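Local coordinates for protein isomerase prhC (Penicillium brasilianum, PDB 5X9J) that acts as a homodimeric isomerase in the biosynthesis of the fungal meroterpenoid paraherquonin, at residues S90-I95 / F111-S116. Residues are numbered along the deposited sequence; the frame is centred on the assembly and turned at random.
Sequences SKFWII and FRAACS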
# COMPACT_ATOMS: atom_id res chain seq x y z
N SER B 90 -14.55 11.73 -11.17
CA SER B 90 -13.64 11.12 -10.21
C SER B 90 -14.42 10.44 -9.09
O SER B 90 -15.27 11.08 -8.44
CB SER B 90 -12.71 12.17 -9.61
OG SER B 90 -11.78 12.63 -10.56
N LYS B 91 -14.10 9.17 -8.83
CA LYS B 91 -14.74 8.38 -7.79
C LYS B 91 -13.66 7.73 -6.92
O LYS B 91 -12.61 7.34 -7.43
CB LYS B 91 -15.63 7.28 -8.39
CG LYS B 91 -16.79 7.79 -9.25
CD LYS B 91 -17.45 6.64 -10.04
CE LYS B 91 -18.58 7.13 -10.96
NZ LYS B 91 -19.75 7.67 -10.19
N PHE B 92 -13.94 7.60 -5.62
CA PHE B 92 -13.01 7.02 -4.66
C PHE B 92 -13.85 6.32 -3.61
O PHE B 92 -14.73 6.94 -3.00
CB PHE B 92 -12.13 8.12 -4.04
CG PHE B 92 -10.91 7.61 -3.29
CD1 PHE B 92 -10.95 7.38 -1.92
CD2 PHE B 92 -9.71 7.41 -3.96
CE1 PHE B 92 -9.82 6.93 -1.23
CE2 PHE B 92 -8.58 6.96 -3.28
CZ PHE B 92 -8.64 6.71 -1.92
N TRP B 93 -13.63 5.02 -3.41
CA TRP B 93 -14.50 4.26 -2.52
C TRP B 93 -13.73 3.13 -1.86
O TRP B 93 -12.79 2.58 -2.43
CB TRP B 93 -15.73 3.70 -3.28
CG TRP B 93 -15.39 2.66 -4.33
CD1 TRP B 93 -15.48 1.31 -4.20
CD2 TRP B 93 -14.94 2.90 -5.68
NE1 TRP B 93 -15.10 0.69 -5.37
CE2 TRP B 93 -14.77 1.65 -6.29
CE3 TRP B 93 -14.66 4.06 -6.42
CZ2 TRP B 93 -14.33 1.51 -7.61
CZ3 TRP B 93 -14.22 3.92 -7.73
CH2 TRP B 93 -14.06 2.66 -8.31
N ILE B 94 -14.18 2.76 -0.65
CA ILE B 94 -13.57 1.66 0.08
C ILE B 94 -13.98 0.33 -0.54
O ILE B 94 -15.15 0.12 -0.90
CB ILE B 94 -13.97 1.73 1.57
CG1 ILE B 94 -13.51 3.04 2.18
CG2 ILE B 94 -13.36 0.56 2.35
CD1 ILE B 94 -13.79 3.14 3.66
N ILE B 95 -13.00 -0.56 -0.69
CA ILE B 95 -13.22 -1.92 -1.18
C ILE B 95 -12.76 -2.90 -0.11
O ILE B 95 -11.99 -2.55 0.79
CB ILE B 95 -12.47 -2.21 -2.50
CG1 ILE B 95 -10.96 -2.04 -2.29
CG2 ILE B 95 -12.98 -1.30 -3.63
CD1 ILE B 95 -10.08 -2.48 -3.49
N PHE B 111 -7.33 1.13 5.39
CA PHE B 111 -8.35 0.50 4.57
C PHE B 111 -7.91 0.48 3.12
O PHE B 111 -7.13 1.31 2.67
CB PHE B 111 -9.70 1.22 4.70
CG PHE B 111 -9.66 2.69 4.37
CD1 PHE B 111 -9.95 3.13 3.08
CD2 PHE B 111 -9.35 3.63 5.34
CE1 PHE B 111 -9.95 4.49 2.78
CE2 PHE B 111 -9.32 4.97 5.05
CZ PHE B 111 -9.64 5.41 3.76
N ARG B 112 -8.43 -0.50 2.39
CA ARG B 112 -8.23 -0.59 0.96
C ARG B 112 -9.28 0.24 0.24
O ARG B 112 -10.44 0.29 0.66
CB ARG B 112 -8.32 -2.04 0.50
CG ARG B 112 -7.22 -2.94 1.04
CD ARG B 112 -7.42 -4.36 0.50
NE ARG B 112 -7.06 -4.44 -0.91
CZ ARG B 112 -7.19 -5.54 -1.65
NH1 ARG B 112 -7.70 -6.64 -1.11
NH2 ARG B 112 -6.81 -5.53 -2.92
N ALA B 113 -8.87 0.91 -0.83
CA ALA B 113 -9.77 1.76 -1.59
C ALA B 113 -9.47 1.59 -3.07
O ALA B 113 -8.39 1.13 -3.47
CB ALA B 113 -9.64 3.23 -1.18
N ALA B 114 -10.45 1.95 -3.89
CA ALA B 114 -10.27 2.01 -5.33
C ALA B 114 -10.70 3.38 -5.81
O ALA B 114 -11.47 4.08 -5.14
CB ALA B 114 -11.09 0.91 -6.04
N CYS B 115 -10.18 3.78 -6.96
CA CYS B 115 -10.56 5.05 -7.55
C CYS B 115 -10.61 4.89 -9.06
O CYS B 115 -10.04 3.95 -9.63
CB CYS B 115 -9.60 6.18 -7.19
SG CYS B 115 -7.92 5.90 -7.76
N SER B 116 -11.34 5.80 -9.69
CA SER B 116 -11.49 5.81 -11.14
C SER B 116 -11.81 7.22 -11.59
O SER B 116 -12.30 8.05 -10.81
CB SER B 116 -12.59 4.86 -11.61
OG SER B 116 -13.84 5.21 -11.04
O HOH W 1 -10.67 -2.11 3.31
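Trp93 and Ala114 face each other as a hydrogen-bonded antiparallel pair, with Trp93 N giving to Ala114 O (2.9 Å) and Ala114 N to Trp93 O (2.8 Å), both nearly along the C=O axis. Lys91 and Ser116 repeat the pairing, and Ile95 N reaches Arg112 O at 3.0 Å from well above the carbonyl plane. There a water takes over the ladder, donating to Ile95 O and accepting from Arg112 N. Strand 90-94 flanks the long strand 108-119, whose other edge pairs with strand 124-134, in a curved mixed sheet packed against helix 26-43, consistent with the NTF2-like fold of Trt14-family isomerases.

On the helix side, a chi1 of -165° puts Phe92 CG anti to the backbone N and carries the ring obliquely to the neighbouring strand, CD2 on Cys115 CB (3.5 Å) and CZ on Ala113 CB (3.7 Å); Cys38 also touches it. An alanine here is likely to leave a gap between Cys38 and these two side chains. Ile94 crosses Phe111 at about a right angle, its CD1 over the ring face in a CH-pi contact.

On the opposite face of the sheet, Ala114 CB sits over the six-membered ring of Trp93, 4.0 Å from its centroid, and Ser116 OG meets the indole edge near Trp93 CZ3 (3.6 Å). Ile95 CG2 packs against the same Ala114 methyl, and Ile95 CD1 lies over the Arg112 guanidinium, which salt-bridges Asp96.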